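Local coordinates for D-glycero-D-manno-heptose 1-phosphate kinase (Bacteroides thetaiotaomicron, PDB 3K85), which probably phosphorylates D-glycero-D-manno-heptose 1-phosphate at the expense of ATP, as a member of the GHMP family of small-molecule kinases, at residues S22-I27 against T227-M232; E139-A144 against A163-G168; W190-L195 against F329-D334; E196-L201 against G249-F254. One frame throughout, in Å; residues are numbered along the deposited sequence.

Interaction 1: residues S22-I27 against T227-M232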
loop_
_atom_site.group_PDB
_atom_site.type_symbol
_atom_site.label_atom_id
_atom_site.label_comp_id
_atom_site.label_asym_id
_atom_site.label_seq_id
_atom_site.Cartn_x
_atom_site.Cartn_y
_atom_site.Cartn_z
ATOM N N SER A 22 -15.815 12.545 15.052
ATOM C CA SER A 22 -16.217 13.940 14.897
ATOM C C SER A 22 -16.600 14.461 16.287
ATOM O O SER A 22 -17.039 13.695 17.145
ATOM C CB SER A 22 -17.424 14.069 13.955
ATOM O OG SER A 22 -17.103 13.694 12.626
ATOM N N PRO A 23 -16.448 15.774 16.520
ATOM C CA PRO A 23 -15.945 16.745 15.545
ATOM C C PRO A 23 -14.426 16.783 15.414
ATOM O O PRO A 23 -13.908 17.412 14.497
ATOM C CB PRO A 23 -16.492 18.065 16.074
ATOM C CG PRO A 23 -16.360 17.868 17.563
ATOM C CD PRO A 23 -16.893 16.451 17.753
ATOM N N TYR A 24 -13.710 16.118 16.316
ATOM C CA TYR A 24 -12.250 16.154 16.248
ATOM C C TYR A 24 -11.685 15.883 14.851
ATOM O O TYR A 24 -10.755 16.565 14.423
ATOM C CB TYR A 24 -11.605 15.175 17.238
ATOM C CG TYR A 24 -10.088 15.294 17.236
ATOM C CD1 TYR A 24 -9.421 16.072 18.187
ATOM C CD2 TYR A 24 -9.327 14.712 16.217
ATOM C CE1 TYR A 24 -8.039 16.273 18.119
ATOM C CE2 TYR A 24 -7.953 14.906 16.136
ATOM C CZ TYR A 24 -7.314 15.688 17.088
ATOM O OH TYR A 24 -5.952 15.877 16.994
ATOM N N SER A 25 -12.222 14.894 14.139
ATOM C CA SER A 25 -11.709 14.605 12.806
ATOM C C SER A 25 -11.962 15.767 11.849
ATOM O O SER A 25 -11.131 16.073 10.993
ATOM C CB SER A 25 -12.340 13.320 12.239
ATOM O OG SER A 25 -13.694 13.492 11.862
ATOM N N ASP A 26 -13.105 16.425 12.013
ATOM C CA ASP A 26 -13.483 17.534 11.147
ATOM C C ASP A 26 -12.751 18.848 11.431
ATOM O O ASP A 26 -12.481 19.634 10.520
ATOM C CB ASP A 26 -14.996 17.741 11.230
ATOM C CG ASP A 26 -15.766 16.485 10.884
ATOM O OD1 ASP A 26 -15.445 15.876 9.841
ATOM O OD2 ASP A 26 -16.686 16.101 11.644
ATOM N N ILE A 27 -12.413 19.081 12.690
ATOM C CA ILE A 27 -11.714 20.299 13.066
ATOM C C ILE A 27 -10.201 20.228 12.849
ATOM O O ILE A 27 -9.619 21.092 12.195
ATOM C CB ILE A 27 -11.996 20.640 14.546
ATOM C CG1 ILE A 27 -13.490 20.909 14.729
ATOM C CG2 ILE A 27 -11.149 21.840 14.989
ATOM C CD1 ILE A 27 -13.941 20.885 16.189
ATOM N N THR A 227 -8.231 18.861 28.988
ATOM C CA THR A 227 -6.821 18.688 28.676
ATOM C C THR A 227 -6.757 17.730 27.490
ATOM O O THR A 227 -5.709 17.562 26.860
ATOM C CB THR A 227 -6.035 18.105 29.877
ATOM O OG1 THR A 227 -4.646 18.001 29.533
ATOM C CG2 THR A 227 -6.571 16.731 30.259
ATOM N N ALA A 228 -7.896 17.104 27.196
ATOM C CA ALA A 228 -7.997 16.193 26.067
ATOM C C ALA A 228 -7.626 17.031 24.852
ATOM O O ALA A 228 -7.287 18.206 24.989
ATOM C CB ALA A 228 -9.422 15.674 25.938
ATOM N N ILE A 229 -7.696 16.449 23.664
ATOM C CA ILE A 229 -7.344 17.190 22.457
ATOM C C ILE A 229 -5.828 17.368 22.402
ATOM O O ILE A 229 -5.214 17.124 21.366
ATOM C CB ILE A 229 -8.089 18.565 22.400
ATOM C CG1 ILE A 229 -9.472 18.363 21.764
ATOM C CG2 ILE A 229 -7.283 19.589 21.612
ATOM C CD1 ILE A 229 -10.604 19.081 22.461
ATOM N N GLU A 230 -5.224 17.783 23.511
ATOM C CA GLU A 230 -3.776 17.918 23.538
ATOM C C GLU A 230 -3.302 16.470 23.545
ATOM O O GLU A 230 -2.297 16.117 22.931
ATOM C CB GLU A 230 -3.311 18.626 24.814
ATOM C CG GLU A 230 -3.875 20.031 25.001
ATOM C CD GLU A 230 -3.608 20.938 23.806
ATOM O OE1 GLU A 230 -2.423 21.103 23.431
ATOM O OE2 GLU A 230 -4.583 21.490 23.245
ATOM N N ALA A 231 -4.069 15.639 24.244
ATOM C CA ALA A 231 -3.792 14.215 24.362
ATOM C C ALA A 231 -4.078 13.540 23.024
ATOM O O ALA A 231 -3.356 12.632 22.607
ATOM C CB ALA A 231 -4.673 13.607 25.447
HETATM N N MSE A 232 -5.136 14.001 22.363
HETATM C CA MSE A 232 -5.546 13.462 21.077
HETATM C C MSE A 232 -4.536 13.805 19.994
HETATM O O MSE A 232 -4.311 13.014 19.082
HETATM C CB MSE A 232 -6.920 14.005 20.685
HETATM C CG MSE A 232 -7.530 13.326 19.467
HETATM SE SE MSE A 232 -7.916 11.442 19.753
HETATM C CE MSE A 232 -9.590 11.607 20.716
#

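Interaction 2: residues E139-A144 against A163-G168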
loop_
_atom_site.group_PDB
_atom_site.type_symbol
_atom_site.label_atom_id
_atom_site.label_comp_id
_atom_site.label_asym_id
_atom_site.label_seq_id
_atom_site.Cartn_x
_atom_site.Cartn_y
_atom_site.Cartn_z
ATOM N N GLU A 139 -17.731 3.995 -1.628
ATOM C CA GLU A 139 -19.183 4.122 -1.490
ATOM C C GLU A 139 -19.763 3.211 -0.401
ATOM O O GLU A 139 -20.654 3.616 0.337
ATOM C CB GLU A 139 -19.877 3.801 -2.811
ATOM C CG GLU A 139 -19.538 4.729 -3.968
ATOM C CD GLU A 139 -18.115 4.541 -4.488
ATOM O OE1 GLU A 139 -17.517 3.466 -4.240
ATOM O OE2 GLU A 139 -17.605 5.466 -5.164
ATOM N N THR A 140 -19.253 1.983 -0.312
ATOM C CA THR A 140 -19.726 1.015 0.672
ATOM C C THR A 140 -19.423 1.449 2.102
ATOM O O THR A 140 -20.273 1.347 2.989
ATOM C CB THR A 140 -19.104 -0.365 0.408
ATOM O OG1 THR A 140 -19.628 -0.875 -0.820
ATOM C CG2 THR A 140 -19.415 -1.340 1.526
ATOM N N SER A 141 -18.215 1.936 2.326
ATOM C CA SER A 141 -17.834 2.385 3.651
ATOM C C SER A 141 -18.723 3.542 4.080
ATOM O O SER A 141 -19.294 3.536 5.165
ATOM C CB SER A 141 -16.380 2.838 3.652
ATOM O OG SER A 141 -15.556 1.837 3.086
ATOM N N ARG A 142 -18.829 4.540 3.216
ATOM C CA ARG A 142 -19.631 5.726 3.487
ATOM C C ARG A 142 -21.102 5.361 3.722
ATOM O O ARG A 142 -21.737 5.856 4.657
ATOM C CB ARG A 142 -19.456 6.696 2.308
ATOM C CG ARG A 142 -20.572 7.692 2.038
ATOM C CD ARG A 142 -20.410 8.193 0.595
ATOM N NE ARG A 142 -21.493 9.056 0.126
ATOM C CZ ARG A 142 -21.573 9.534 -1.117
ATOM N NH1 ARG A 142 -20.633 9.228 -2.007
ATOM N NH2 ARG A 142 -22.585 10.323 -1.471
ATOM N N LEU A 143 -21.646 4.488 2.884
ATOM C CA LEU A 143 -23.032 4.085 3.056
ATOM C C LEU A 143 -23.218 3.352 4.383
ATOM O O LEU A 143 -24.258 3.481 5.030
ATOM C CB LEU A 143 -23.482 3.182 1.912
ATOM C CG LEU A 143 -24.916 2.666 2.045
ATOM C CD1 LEU A 143 -25.894 3.836 2.237
ATOM C CD2 LEU A 143 -25.271 1.880 0.807
ATOM N N ALA A 144 -22.203 2.590 4.782
ATOM C CA ALA A 144 -22.256 1.832 6.023
ATOM C C ALA A 144 -22.235 2.770 7.220
ATOM O O ALA A 144 -22.950 2.556 8.201
ATOM C CB ALA A 144 -21.080 0.851 6.098
ATOM N N ALA A 163 -12.178 -0.004 7.369
ATOM C CA ALA A 163 -11.301 -1.156 7.525
ATOM C C ALA A 163 -12.008 -2.397 6.972
ATOM O O ALA A 163 -11.447 -3.150 6.172
ATOM C CB ALA A 163 -10.946 -1.353 8.989
ATOM N N ALA A 164 -13.261 -2.586 7.362
ATOM C CA ALA A 164 -14.011 -3.748 6.913
ATOM C C ALA A 164 -14.128 -3.859 5.399
ATOM O O ALA A 164 -13.946 -4.943 4.838
ATOM C CB ALA A 164 -15.402 -3.743 7.543
ATOM N N ALA A 165 -14.430 -2.747 4.734
ATOM C CA ALA A 165 -14.596 -2.756 3.284
ATOM C C ALA A 165 -13.297 -2.800 2.480
ATOM O O ALA A 165 -13.258 -3.387 1.392
ATOM C CB ALA A 165 -15.443 -1.540 2.846
ATOM N N PHE A 166 -12.244 -2.181 3.009
ATOM C CA PHE A 166 -10.955 -2.133 2.319
ATOM C C PHE A 166 -10.029 -3.317 2.571
ATOM O O PHE A 166 -9.483 -3.867 1.617
ATOM C CB PHE A 166 -10.245 -0.816 2.640
ATOM C CG PHE A 166 -10.820 0.363 1.902
ATOM C CD1 PHE A 166 -10.234 0.819 0.715
ATOM C CD2 PHE A 166 -11.973 1.001 2.371
ATOM C CE1 PHE A 166 -10.787 1.896 0.009
ATOM C CE2 PHE A 166 -12.533 2.074 1.676
ATOM C CZ PHE A 166 -11.939 2.526 0.488
ATOM N N GLY A 167 -9.849 -3.703 3.836
ATOM C CA GLY A 167 -8.990 -4.833 4.162
ATOM C C GLY A 167 -7.506 -4.522 4.162
ATOM O O GLY A 167 -7.073 -3.540 3.543
ATOM N N GLY A 168 -6.733 -5.354 4.865
ATOM C CA GLY A 168 -5.283 -5.194 4.957
ATOM C C GLY A 168 -4.802 -4.159 5.969
ATOM O O GLY A 168 -5.522 -3.832 6.910
#

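Interaction 3: residues W190-L195 against F329-D334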
loop_
_atom_site.group_PDB
_atom_site.type_symbol
_atom_site.label_atom_id
_atom_site.label_comp_id
_atom_site.label_asym_id
_atom_site.label_seq_id
_atom_site.Cartn_x
_atom_site.Cartn_y
_atom_site.Cartn_z
ATOM N N TRP A 190 7.291 -10.841 5.765
ATOM C CA TRP A 190 8.067 -11.056 6.970
ATOM C C TRP A 190 7.726 -10.089 8.099
ATOM O O TRP A 190 7.883 -10.423 9.271
ATOM C CB TRP A 190 9.567 -11.001 6.669
ATOM C CG TRP A 190 10.130 -9.624 6.523
ATOM C CD1 TRP A 190 10.358 -8.955 5.362
ATOM C CD2 TRP A 190 10.569 -8.756 7.578
ATOM N NE1 TRP A 190 10.915 -7.729 5.619
ATOM C CE2 TRP A 190 11.057 -7.579 6.973
ATOM C CE3 TRP A 190 10.596 -8.859 8.972
ATOM C CZ2 TRP A 190 11.571 -6.507 7.720
ATOM C CZ3 TRP A 190 11.105 -7.789 9.715
ATOM C CH2 TRP A 190 11.585 -6.633 9.085
ATOM N N ILE A 191 7.261 -8.892 7.761
ATOM C CA ILE A 191 6.894 -7.911 8.791
ATOM C C ILE A 191 5.588 -8.375 9.436
ATOM O O ILE A 191 5.411 -8.310 10.658
ATOM C CB ILE A 191 6.702 -6.495 8.175
ATOM C CG1 ILE A 191 8.056 -5.960 7.704
ATOM C CG2 ILE A 191 6.062 -5.550 9.186
ATOM C CD1 ILE A 191 7.949 -4.658 6.954
ATOM N N VAL A 192 4.687 -8.871 8.601
ATOM C CA VAL A 192 3.403 -9.355 9.076
ATOM C C VAL A 192 3.610 -10.560 9.977
ATOM O O VAL A 192 3.016 -10.635 11.056
ATOM C CB VAL A 192 2.495 -9.748 7.909
ATOM C CG1 VAL A 192 1.161 -10.272 8.436
ATOM C CG2 VAL A 192 2.280 -8.542 7.013
ATOM N N ASP A 193 4.437 -11.507 9.531
ATOM C CA ASP A 193 4.738 -12.689 10.338
ATOM C C ASP A 193 5.451 -12.284 11.637
ATOM O O ASP A 193 5.160 -12.819 12.710
ATOM C CB ASP A 193 5.627 -13.678 9.568
ATOM C CG ASP A 193 4.851 -14.497 8.563
ATOM O OD1 ASP A 193 3.743 -14.967 8.895
ATOM O OD2 ASP A 193 5.355 -14.687 7.443
ATOM N N GLU A 194 6.383 -11.344 11.540
ATOM C CA GLU A 194 7.099 -10.898 12.729
ATOM C C GLU A 194 6.132 -10.256 13.707
ATOM O O GLU A 194 6.209 -10.509 14.906
ATOM C CB GLU A 194 8.183 -9.881 12.375
ATOM C CG GLU A 194 9.012 -9.431 13.575
ATOM C CD GLU A 194 9.858 -10.555 14.170
ATOM O OE1 GLU A 194 9.709 -11.720 13.738
ATOM O OE2 GLU A 194 10.673 -10.271 15.078
ATOM N N LEU A 195 5.231 -9.416 13.192
ATOM C CA LEU A 195 4.263 -8.742 14.042
ATOM C C LEU A 195 3.294 -9.747 14.660
ATOM O O LEU A 195 2.956 -9.639 15.841
ATOM C CB LEU A 195 3.480 -7.686 13.246
ATOM C CG LEU A 195 2.690 -6.680 14.098
ATOM C CD1 LEU A 195 3.652 -5.698 14.772
ATOM C CD2 LEU A 195 1.702 -5.928 13.233
ATOM N N PHE A 329 -5.167 -15.071 16.479
ATOM C CA PHE A 329 -5.563 -14.387 15.264
ATOM C C PHE A 329 -4.421 -14.316 14.265
ATOM O O PHE A 329 -3.274 -14.622 14.572
ATOM C CB PHE A 329 -5.987 -12.954 15.603
ATOM C CG PHE A 329 -4.826 -12.042 15.862
ATOM C CD1 PHE A 329 -4.307 -11.252 14.842
ATOM C CD2 PHE A 329 -4.172 -12.059 17.092
ATOM C CE1 PHE A 329 -3.150 -10.499 15.040
ATOM C CE2 PHE A 329 -3.005 -11.308 17.304
ATOM C CZ PHE A 329 -2.495 -10.530 16.278
ATOM N N GLN A 330 -4.769 -13.873 13.066
ATOM C CA GLN A 330 -3.821 -13.675 11.993
ATOM C C GLN A 330 -4.337 -12.470 11.206
ATOM O O GLN A 330 -5.549 -12.251 11.109
ATOM C CB GLN A 330 -3.753 -14.912 11.093
ATOM C CG GLN A 330 -3.169 -16.139 11.778
ATOM C CD GLN A 330 -1.753 -15.898 12.272
ATOM O OE1 GLN A 330 -0.863 -15.562 11.489
ATOM N NE2 GLN A 330 -1.536 -16.067 13.574
ATOM N N PHE A 331 -3.418 -11.675 10.676
ATOM C CA PHE A 331 -3.791 -10.516 9.883
ATOM C C PHE A 331 -4.287 -11.027 8.543
ATOM O O PHE A 331 -3.753 -12.002 8.017
ATOM C CB PHE A 331 -2.579 -9.618 9.675
ATOM C CG PHE A 331 -2.179 -8.860 10.898
ATOM C CD1 PHE A 331 -2.994 -7.849 11.400
ATOM C CD2 PHE A 331 -0.991 -9.153 11.549
ATOM C CE1 PHE A 331 -2.629 -7.136 12.532
ATOM C CE2 PHE A 331 -0.611 -8.450 12.683
ATOM C CZ PHE A 331 -1.430 -7.438 13.177
ATOM N N ILE A 332 -5.315 -10.395 7.997
ATOM C CA ILE A 332 -5.832 -10.821 6.707
ATOM C C ILE A 332 -5.748 -9.594 5.800
ATOM O O ILE A 332 -6.118 -8.493 6.206
ATOM C CB ILE A 332 -7.290 -11.364 6.842
ATOM C CG1 ILE A 332 -7.791 -11.874 5.493
ATOM C CG2 ILE A 332 -8.211 -10.293 7.362
ATOM C CD1 ILE A 332 -6.984 -13.055 4.946
ATOM N N ASP A 333 -5.244 -9.772 4.581
ATOM C CA ASP A 333 -5.077 -8.642 3.666
ATOM C C ASP A 333 -6.280 -8.246 2.827
ATOM O O ASP A 333 -6.280 -7.176 2.220
ATOM C CB ASP A 333 -3.903 -8.884 2.717
ATOM C CG ASP A 333 -3.567 -7.646 1.890
ATOM O OD1 ASP A 333 -3.042 -6.670 2.468
ATOM O OD2 ASP A 333 -3.840 -7.642 0.665
ATOM N N ASP A 334 -7.300 -9.094 2.789
ATOM C CA ASP A 334 -8.482 -8.802 1.994
ATOM C C ASP A 334 -9.598 -8.120 2.767
ATOM O O ASP A 334 -9.719 -8.271 3.976
ATOM C CB ASP A 334 -9.013 -10.093 1.367
ATOM C CG ASP A 334 -8.221 -10.513 0.146
ATOM O OD1 ASP A 334 -7.008 -10.199 0.081
ATOM O OD2 ASP A 334 -8.812 -11.168 -0.745
#

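Interaction 4: residues E196-L201 against G249-F254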
loop_
_atom_site.group_PDB
_atom_site.type_symbol
_atom_site.label_atom_id
_atom_site.label_comp_id
_atom_site.label_asym_id
_atom_site.label_seq_id
_atom_site.Cartn_x
_atom_site.Cartn_y
_atom_site.Cartn_z
ATOM N N GLU A 196 2.845 -10.722 13.871
ATOM C CA GLU A 196 1.917 -11.722 14.388
ATOM C C GLU A 196 2.526 -12.557 15.515
ATOM O O GLU A 196 1.843 -12.876 16.486
ATOM C CB GLU A 196 1.422 -12.647 13.271
ATOM C CG GLU A 196 0.619 -11.928 12.194
ATOM C CD GLU A 196 0.117 -12.858 11.101
ATOM O OE1 GLU A 196 0.906 -13.700 10.614
ATOM O OE2 GLU A 196 -1.063 -12.737 10.719
ATOM N N SER A 197 3.804 -12.910 15.410
ATOM C CA SER A 197 4.423 -13.705 16.474
ATOM C C SER A 197 4.809 -12.840 17.684
ATOM O O SER A 197 5.204 -13.357 18.729
ATOM C CB SER A 197 5.650 -14.453 15.941
ATOM O OG SER A 197 6.615 -13.559 15.435
ATOM N N SER A 198 4.672 -11.523 17.526
ATOM C CA SER A 198 4.981 -10.559 18.573
ATOM C C SER A 198 3.711 -10.029 19.242
ATOM O O SER A 198 3.782 -9.118 20.064
ATOM C CB SER A 198 5.749 -9.367 17.992
ATOM O OG SER A 198 7.006 -9.742 17.470
HETATM N N MSE A 199 2.552 -10.583 18.909
HETATM C CA MSE A 199 1.318 -10.077 19.509
HETATM C C MSE A 199 0.366 -11.069 20.145
HETATM O O MSE A 199 0.189 -12.194 19.678
HETATM C CB MSE A 199 0.535 -9.254 18.491
HETATM C CG MSE A 199 1.094 -7.874 18.259
HETATM SE SE MSE A 199 0.208 -6.986 16.790
HETATM C CE MSE A 199 -1.639 -7.261 17.331
ATOM N N VAL A 200 -0.267 -10.614 21.217
ATOM C CA VAL A 200 -1.228 -11.419 21.944
ATOM C C VAL A 200 -2.539 -10.634 22.088
ATOM O O VAL A 200 -2.540 -9.479 22.520
ATOM C CB VAL A 200 -0.692 -11.783 23.347
ATOM C CG1 VAL A 200 -1.588 -12.834 23.994
ATOM C CG2 VAL A 200 0.731 -12.292 23.240
ATOM N N LEU A 201 -3.641 -11.263 21.695
ATOM C CA LEU A 201 -4.971 -10.672 21.789
ATOM C C LEU A 201 -5.659 -11.291 22.995
ATOM O O LEU A 201 -5.938 -12.491 23.002
ATOM C CB LEU A 201 -5.779 -10.989 20.537
ATOM C CG LEU A 201 -5.890 -9.913 19.462
ATOM C CD1 LEU A 201 -7.352 -9.516 19.328
ATOM C CD2 LEU A 201 -5.026 -8.709 19.816
ATOM N N GLY A 249 9.516 -2.737 9.928
ATOM C CA GLY A 249 9.549 -3.962 10.708
ATOM C C GLY A 249 10.070 -3.752 12.118
ATOM O O GLY A 249 10.381 -4.704 12.839
ATOM N N ASP A 250 10.168 -2.496 12.523
ATOM C CA ASP A 250 10.656 -2.190 13.856
ATOM C C ASP A 250 9.562 -2.418 14.892
ATOM O O ASP A 250 8.902 -1.476 15.332
ATOM C CB ASP A 250 11.129 -0.741 13.918
ATOM C CG ASP A 250 11.904 -0.439 15.177
ATOM O OD1 ASP A 250 11.543 -0.971 16.251
ATOM O OD2 ASP A 250 12.871 0.344 15.095
ATOM N N VAL A 251 9.370 -3.667 15.287
ATOM C CA VAL A 251 8.348 -3.989 16.277
ATOM C C VAL A 251 8.680 -3.393 17.651
ATOM O O VAL A 251 7.780 -3.038 18.413
ATOM C CB VAL A 251 8.163 -5.518 16.415
ATOM C CG1 VAL A 251 7.003 -5.827 17.371
ATOM C CG2 VAL A 251 7.879 -6.120 15.053
ATOM N N GLY A 252 9.971 -3.286 17.959
ATOM C CA GLY A 252 10.387 -2.720 19.229
ATOM C C GLY A 252 9.902 -1.286 19.345
ATOM O O GLY A 252 9.380 -0.873 20.387
ATOM N N GLU A 253 10.065 -0.521 18.266
ATOM C CA GLU A 253 9.624 0.863 18.263
ATOM C C GLU A 253 8.107 0.904 18.406
ATOM O O GLU A 253 7.559 1.811 19.031
ATOM C CB GLU A 253 10.045 1.560 16.971
ATOM C CG GLU A 253 9.588 3.012 16.879
ATOM C CD GLU A 253 10.166 3.902 17.982
ATOM O OE1 GLU A 253 9.845 5.117 17.992
ATOM O OE2 GLU A 253 10.937 3.394 18.830
ATOM N N PHE A 254 7.430 -0.088 17.833
ATOM C CA PHE A 254 5.976 -0.144 17.921
ATOM C C PHE A 254 5.588 -0.355 19.382
ATOM O O PHE A 254 4.633 0.241 19.886
ATOM C CB PHE A 254 5.424 -1.278 17.043
ATOM C CG PHE A 254 3.936 -1.477 17.165
ATOM C CD1 PHE A 254 3.061 -0.393 17.087
ATOM C CD2 PHE A 254 3.409 -2.749 17.359
ATOM C CE1 PHE A 254 1.684 -0.577 17.200
ATOM C CE2 PHE A 254 2.037 -2.949 17.473
ATOM C CZ PHE A 254 1.170 -1.864 17.395
#

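Interaction 1: residues S22-I27 against T227-M232
Tyr24 lays one face of its phenol ring against the selenomethionine Met232, and this meeting of ring face and side-chain methylene carries most of the contact between residues 22-27 and 227-232. With CG turned anti to the backbone N (chi1 -176°), the ring reaches out from the short helix 24-27 toward the start of helix 230-246. Met232 also starts anti, which brings its CG over the ring, and the bends beyond it carry SE away above the same face. Met232 CG lies 3.4 Å from the centroid of the Tyr24 ring, a CH-pi contact over the face. The selenium stands almost on the ring normal, Met232 SE being 4.9 Å from the same Tyr24 centroid, a distant Met-aromatic contact. Ile229 adds the rest: its CG1 comes in at the ring edge, 4.2 Å from Tyr24 CD1. The phenol oxygen finds its polar partner one residue beyond the segment, in a hydrogen bond with His233 ND1. On the helix 24-27 side, Ser22 OG donates to Asp26 OD2 at 2.6 Å, while Lys158 bonds Ser22 OG and Ser25 OG. Replacing Tyr24 by an alanine would probably leave Met232 CG without its aromatic face and His233 ND1 without its hydroxyl mate. The chemistry thus implies attachment through a single amphipathic side chain, dispersive over its ring and polar at its hydroxyl.

Interaction 2: residues E139-A144 against A163-G168
Ser141 points its hydroxyl between two neighbours on the facing helix, and the small side chains here allow a close approach: the CA atoms of Ser141 and Ala165 are 6.1 Å apart. With OG set anti to the carbonyl carbon (chi1 -51°), the oxygen lies beside its own backbone N and projects toward helix 159-166. There Ser141 OG meets the methyl of Ala165, 3.4 Å from CB, and the ring of Phe166, 3.3 Å from CE2. The Phe166 ring receives the oxygen at its edge, near the ring plane, so its face is not what Ser141 touches. Although the CB of Phe166 leaves the helix without aiming at its partner, the ring end swings nearer. The hydroxyl also has a polar partner, for Ser141 OG is hydrogen-bonded to Asp137 O, one turn earlier in its own helix.

This is a buried helix-helix contact within the GHMP kinase N-terminal family region, consistent with the ribosomal protein S5-like fold of these kinases. It joins helix 137-151 to helix 159-166 just before the latter gives way to strand 169-175. Gly167 leaves the helical conformation with positive phi, and its N still bonds Ala163 O at 2.9 Å.

Alongside the serine, Thr140 offers its methyl branch to the same alanine, CG2 lying 4.2 Å from Ala165 CB. The other branch, OG1, bonds Gly136 O, so methyl and hydroxyl serve different partners. Tyr138 meets Phe166 edge-to-face, and Ile128 of helix 115-131 touches Thr140.

Interaction 3: residues W190-L195 against F329-D334
Phe331, in an extended segment without regular secondary structure, faces one side of helix 189-197, with its CA 7.3 Å from that of Val192, the nearest pair across the two segments. The contact is wholly apolar between the segments and centres on the Phe331 ring. Leu195 makes the closer approach: its CD2 branch lies 3.5 Å from Phe331 CE2 and equally near CZ, and the two side chains cross at about a right angle. Val192 meets the part of the ring nearer the backbone, with CG1 3.9 Å from Phe331 CD2 and also close to CB. Both methyls come in obliquely, neither squarely over the face nor in the ring plane. The valine methyl that does the touching is the one anti to the backbone N (chi1 179°), a setting that carries CG1 to the phenylalanine. Within its own segment, Phe329 sets CE1 above one face of the Phe331 ring, displaced toward the rim. With an alanine in place of Phe331, Leu195 CD2 and Val192 CG1 would probably lose their common partner, opening a gap between helix and loop. The backbone is held too, since Phe331 N is hydrogen-bonded to Glu196 OE2. Further along the segment, Asp333 forms a salt bridge with Lys186 of the second subunit. Around the contact, Phe331 also touches Ala35 and Ile37 of strand 30-37, Leu12 of strand 4-15 and Met199 of strand 199-202, so the ring lies where helix 189-197 meets strands of both sheets.

Interaction 4: residues E196-L201 against G249-F254
Val251 sets its CG1 branch against Ser198, 3.8 Å from CB and almost as near to OG, in the first of two van der Waals touches between residues 196-201 and 249-254; no hydrogen bond crosses between them. The valine methyl lies against both serine atoms, while OG spends its hydrogen bond on Glu194 O. In the second, the selenomethionine Met199 reaches the edge of the Phe254 ring, where SE lies 4.5 Å from CE2, near the ring plane; the contact is marginal.

Polar bonds at the 249-254 turn shape its backbone. Gly249, with positive phi, is the C' residue of a Schellman motif that ends helix 230-246. Asp250 follows as N-cap of helix 251-264, its OD1 accepting from Glu253 N at 2.5 Å from above the carboxylate plane. One short turn thus closes one helix and starts the next, delivering Val251 and Phe254 to the contact.

Strand 303-306 lies beside both partners: Val306 touches Val251 and Phe254, while Met304 touches Met199 and Phe254. Helix 251-264, in the GHMP kinase C-terminal family region, thus packs on the three-stranded sheet, with Leu12 and Leu14 of strand 4-15 of the larger sheet alongside.

Burial separates the four contacts. Interactions 2 and 4 are buried, interaction 3 is partly so, and interaction 1 lies toward the surface, with one of its three touching residues buried and one exposed. Interactions 3 and 4 share helix 189-197 and touch directly, Phe329 packing on Met199 and Leu201. Interaction 2 reaches interaction 3 through Gly168 against Asp333, whereas interaction 1 touches none of them. Chemistry follows place: small residues bring two helices close in interaction 2, two branched aliphatic side chains meet a ring obliquely in interaction 3, interaction 4 sets loose van der Waals touches beside a helix-to-helix turn held by capping bonds, and interaction 1 relies on one aromatic face.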